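Long-range contact in YCAC GENE product (Escherichia coli, PDB 1YAC), which is an octameric protein of the isochorismatase family, probably a hydrolase, whose substrate is unknown: residues Ile127-Asp138 with Met155-Trp165. Residues are numbered along the deposited sequence; the frame is centred on the assembly and turned at random.
Sequences IEEGFDVFVVTD and MSQAGAQLMTW. Unlike the reference sequence in segment 155-165: Met155 (reference Leu).
Val135 N donates to Gln161 O in the parallel beta-alpha-beta unit that ends the sheet of this three-layer alpha-beta-alpha sandwich: strands 132-136 and 161-163 run side by side, connected through helix 145-158. Val135 O accepts from Met163 N (2.8 Å), while Gln161 N reaches Val133 O and Thr137 N reaches Met163 O. Beta-branched, apolar Val135 suits a buried strand position, on the face covered by helices 115-128 and 145-158, its CG2 lying 3.8 Å from Met155 SD. On the other face Gln161 and Phe134 run alongside each other. From Gln161 CB, 4.0 Å from Phe134 CD2, the chain extends along the ring; Gln161 CD then comes to 3.7 Å from Phe134 CE2, and Gln161 NE2 ends 3.2 Å from the same CE2, with amide and ring planes 40° apart. A polar tip suits this place, because NE2 also meets water 2 and Val6 O, and OE1 takes a bond from Arg154 of a neighbouring subunit. Flexible Met163 brings its sulfur to the edge of the Phe134 ring, a Met-aromatic contact. Past the strands, Asp138, with CG set between its backbone N and carbonyl carbon (chi1 66°), suits the start of helix 165-173 because its short carboxylate offers an acceptor to Trp165 N. An alanine here would remove the carboxylate and would probably leave Trp165 N without its acceptor and Thr164 CB less closely packed. Asp138 OD1 receives Trp165 N on its syn side at 2.9 Å, 17° out of the carboxylate plane.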
loop_
_atom_site.group_PDB
_atom_site.type_symbol
_atom_site.label_atom_id
_atom_site.label_comp_id
_atom_site.label_asym_id
_atom_site.label_seq_id
_atom_site.Cartn_x
_atom_site.Cartn_y
_atom_site.Cartn_z
ATOM N N ILE A 127 -16.898 17.937 24.312
ATOM C CA ILE A 127 -17.747 16.810 24.689
ATOM C C ILE A 127 -17.975 16.874 26.201
ATOM O O ILE A 127 -19.114 16.727 26.665
ATOM C CB ILE A 127 -17.107 15.441 24.279
ATOM C CG1 ILE A 127 -17.244 15.238 22.765
ATOM C CG2 ILE A 127 -17.756 14.266 25.045
ATOM C CD1 ILE A 127 -16.438 14.069 22.220
ATOM N N GLU A 128 -16.921 17.155 26.964
ATOM C CA GLU A 128 -17.073 17.249 28.420
ATOM C C GLU A 128 -18.048 18.372 28.787
ATOM O O GLU A 128 -18.793 18.268 29.755
ATOM C CB GLU A 128 -15.731 17.498 29.111
ATOM C CG GLU A 128 -15.876 17.719 30.614
ATOM C CD GLU A 128 -14.551 17.881 31.335
ATOM O OE1 GLU A 128 -13.541 17.278 30.911
ATOM O OE2 GLU A 128 -14.526 18.598 32.356
ATOM N N GLU A 129 -18.038 19.443 28.003
ATOM C CA GLU A 129 -18.930 20.573 28.244
ATOM C C GLU A 129 -20.374 20.312 27.807
ATOM O O GLU A 129 -21.242 21.150 28.025
ATOM C CB GLU A 129 -18.393 21.843 27.576
ATOM C CG GLU A 129 -17.140 22.406 28.233
ATOM C CD GLU A 129 -17.281 23.866 28.643
ATOM O OE1 GLU A 129 -18.419 24.348 28.798
ATOM O OE2 GLU A 129 -16.248 24.540 28.827
ATOM N N GLY A 130 -20.633 19.165 27.187
ATOM C CA GLY A 130 -21.985 18.849 26.776
ATOM C C GLY A 130 -22.353 19.087 25.330
ATOM O O GLY A 130 -23.513 18.910 24.955
ATOM N N PHE A 131 -21.394 19.478 24.502
ATOM C CA PHE A 131 -21.694 19.702 23.086
ATOM C C PHE A 131 -21.728 18.392 22.292
ATOM O O PHE A 131 -21.115 17.395 22.684
ATOM C CB PHE A 131 -20.629 20.603 22.445
ATOM C CG PHE A 131 -20.683 22.037 22.892
ATOM C CD1 PHE A 131 -21.470 22.960 22.211
ATOM C CD2 PHE A 131 -19.913 22.474 23.969
ATOM C CE1 PHE A 131 -21.483 24.308 22.597
ATOM C CE2 PHE A 131 -19.919 23.807 24.363
ATOM C CZ PHE A 131 -20.706 24.724 23.672
ATOM N N ASP A 132 -22.460 18.391 21.188
ATOM C CA ASP A 132 -22.492 17.238 20.299
ATOM C C ASP A 132 -21.408 17.570 19.285
ATOM O O ASP A 132 -21.514 18.554 18.564
ATOM C CB ASP A 132 -23.856 17.106 19.636
ATOM C CG ASP A 132 -24.900 16.629 20.609
ATOM O OD1 ASP A 132 -24.541 15.801 21.476
ATOM O OD2 ASP A 132 -26.051 17.104 20.542
ATOM N N VAL A 133 -20.365 16.755 19.253
ATOM C CA VAL A 133 -19.224 17.006 18.381
ATOM C C VAL A 133 -19.158 16.091 17.171
ATOM O O VAL A 133 -19.300 14.876 17.286
ATOM C CB VAL A 133 -17.904 16.900 19.195
ATOM C CG1 VAL A 133 -16.681 17.105 18.310
ATOM C CG2 VAL A 133 -17.907 17.923 20.337
ATOM N N PHE A 134 -18.901 16.703 16.020
ATOM C CA PHE A 134 -18.790 16.010 14.743
ATOM C C PHE A 134 -17.414 16.399 14.173
ATOM O O PHE A 134 -17.157 17.573 13.894
ATOM C CB PHE A 134 -19.904 16.488 13.801
ATOM C CG PHE A 134 -21.298 16.215 14.309
ATOM C CD1 PHE A 134 -21.858 17.004 15.309
ATOM C CD2 PHE A 134 -22.057 15.188 13.763
ATOM C CE1 PHE A 134 -23.168 16.776 15.760
ATOM C CE2 PHE A 134 -23.360 14.947 14.195
ATOM C CZ PHE A 134 -23.918 15.745 15.200
ATOM N N VAL A 135 -16.527 15.421 14.039
ATOM C CA VAL A 135 -15.179 15.661 13.525
ATOM C C VAL A 135 -15.124 15.394 12.025
ATOM O O VAL A 135 -15.600 14.351 11.568
ATOM C CB VAL A 135 -14.165 14.734 14.245
ATOM C CG1 VAL A 135 -12.775 14.861 13.635
ATOM C CG2 VAL A 135 -14.141 15.068 15.735
ATOM N N VAL A 136 -14.609 16.348 11.248
ATOM C CA VAL A 136 -14.493 16.153 9.802
ATOM C C VAL A 136 -13.097 15.558 9.593
ATOM O O VAL A 136 -12.105 16.277 9.448
ATOM C CB VAL A 136 -14.660 17.472 9.026
ATOM C CG1 VAL A 136 -14.901 17.176 7.569
ATOM C CG2 VAL A 136 -15.828 18.271 9.578
ATOM N N THR A 137 -13.044 14.233 9.533
ATOM C CA THR A 137 -11.782 13.507 9.433
ATOM C C THR A 137 -11.009 13.684 8.137
ATOM O O THR A 137 -9.802 13.425 8.101
ATOM C CB THR A 137 -11.984 12.003 9.701
ATOM O OG1 THR A 137 -12.858 11.458 8.713
ATOM C CG2 THR A 137 -12.593 11.783 11.082
ATOM N N ASP A 138 -11.709 14.036 7.058
ATOM C CA ASP A 138 -11.017 14.246 5.794
ATOM C C ASP A 138 -10.608 15.704 5.542
ATOM O O ASP A 138 -9.998 16.006 4.513
ATOM C CB ASP A 138 -11.751 13.596 4.609
ATOM C CG ASP A 138 -13.096 14.223 4.311
ATOM O OD1 ASP A 138 -13.613 15.019 5.127
ATOM O OD2 ASP A 138 -13.650 13.897 3.237
ATOM N N MET A 155 -11.120 10.066 20.052
ATOM C CA MET A 155 -12.302 10.909 19.906
ATOM C C MET A 155 -13.598 10.094 19.895
ATOM O O MET A 155 -14.578 10.452 20.558
ATOM C CB MET A 155 -12.182 11.790 18.658
ATOM C CG MET A 155 -11.030 12.786 18.754
ATOM S SD MET A 155 -10.887 13.873 17.339
ATOM C CE MET A 155 -10.314 12.765 16.049
ATOM N N SER A 156 -13.584 8.969 19.191
ATOM C CA SER A 156 -14.751 8.094 19.113
ATOM C C SER A 156 -15.106 7.542 20.504
ATOM O O SER A 156 -16.276 7.509 20.887
ATOM C CB SER A 156 -14.472 6.940 18.145
ATOM O OG SER A 156 -15.634 6.153 17.958
ATOM N N GLN A 157 -14.070 7.146 21.244
ATOM C CA GLN A 157 -14.155 6.600 22.601
ATOM C C GLN A 157 -14.903 7.610 23.494
ATOM O O GLN A 157 -15.749 7.232 24.311
ATOM C CB GLN A 157 -12.706 6.346 23.097
ATOM C CG GLN A 157 -12.488 5.784 24.516
ATOM C CD GLN A 157 -10.985 5.490 24.839
ATOM O OE1 GLN A 157 -10.144 6.402 24.882
ATOM N NE2 GLN A 157 -10.668 4.215 25.098
ATOM N N ALA A 158 -14.645 8.896 23.267
ATOM C CA ALA A 158 -15.269 9.965 24.045
ATOM C C ALA A 158 -16.683 10.309 23.598
ATOM O O ALA A 158 -17.377 11.059 24.273
ATOM C CB ALA A 158 -14.405 11.207 24.001
ATOM N N GLY A 159 -17.084 9.819 22.429
ATOM C CA GLY A 159 -18.416 10.111 21.940
ATOM C C GLY A 159 -18.480 11.019 20.717
ATOM O O GLY A 159 -19.559 11.402 20.296
ATOM N N ALA A 160 -17.337 11.377 20.144
ATOM C CA ALA A 160 -17.348 12.221 18.944
ATOM C C ALA A 160 -17.849 11.402 17.760
ATOM O O ALA A 160 -17.593 10.197 17.681
ATOM C CB ALA A 160 -15.953 12.734 18.648
ATOM N N GLN A 161 -18.616 12.029 16.874
ATOM C CA GLN A 161 -19.093 11.346 15.678
ATOM C C GLN A 161 -18.083 11.669 14.572
ATOM O O GLN A 161 -17.762 12.836 14.334
ATOM C CB GLN A 161 -20.495 11.829 15.299
ATOM C CG GLN A 161 -21.561 11.451 16.327
ATOM C CD GLN A 161 -22.977 11.623 15.811
ATOM O OE1 GLN A 161 -23.425 10.867 14.944
ATOM N NE2 GLN A 161 -23.699 12.606 16.345
ATOM N N LEU A 162 -17.517 10.632 13.958
ATOM C CA LEU A 162 -16.538 10.819 12.897
ATOM C C LEU A 162 -17.280 10.916 11.582
ATOM O O LEU A 162 -18.039 10.020 11.228
ATOM C CB LEU A 162 -15.545 9.647 12.863
ATOM C CG LEU A 162 -14.787 9.339 14.160
ATOM C CD1 LEU A 162 -13.753 8.280 13.858
ATOM C CD2 LEU A 162 -14.128 10.584 14.747
ATOM N N MET A 163 -17.091 12.033 10.891
ATOM C CA MET A 163 -17.744 12.269 9.618
ATOM C C MET A 163 -16.749 12.826 8.591
ATOM O O MET A 163 -15.583 13.110 8.905
ATOM C CB MET A 163 -18.936 13.231 9.814
ATOM C CG MET A 163 -20.202 12.546 10.420
ATOM S SD MET A 163 -21.565 13.670 10.537
ATOM C CE MET A 163 -22.262 13.546 8.942
ATOM N N THR A 164 -17.191 12.903 7.343
ATOM C CA THR A 164 -16.355 13.442 6.277
ATOM C C THR A 164 -17.162 14.558 5.614
ATOM O O THR A 164 -18.392 14.561 5.715
ATOM C CB THR A 164 -15.860 12.317 5.324
ATOM O OG1 THR A 164 -16.915 11.385 5.070
ATOM C CG2 THR A 164 -14.708 11.555 6.006
ATOM N N TRP A 165 -16.495 15.493 4.942
ATOM C CA TRP A 165 -17.204 16.647 4.400
ATOM C C TRP A 165 -18.434 16.410 3.544
ATOM O O TRP A 165 -19.437 17.094 3.724
ATOM C CB TRP A 165 -16.245 17.687 3.769
ATOM C CG TRP A 165 -15.826 17.408 2.361
ATOM C CD1 TRP A 165 -14.639 16.871 1.947
ATOM C CD2 TRP A 165 -16.603 17.636 1.178
ATOM N NE1 TRP A 165 -14.634 16.744 0.576
ATOM C CE2 TRP A 165 -15.828 17.205 0.080
ATOM C CE3 TRP A 165 -17.884 18.160 0.940
ATOM C CZ2 TRP A 165 -16.291 17.281 -1.239
ATOM C CZ3 TRP A 165 -18.345 18.235 -0.366
ATOM C CH2 TRP A 165 -17.551 17.797 -1.441
HETATM O O HOH W 1 -20.280 14.169 20.671
HETATM O O HOH W 2 -22.134 14.170 18.322
#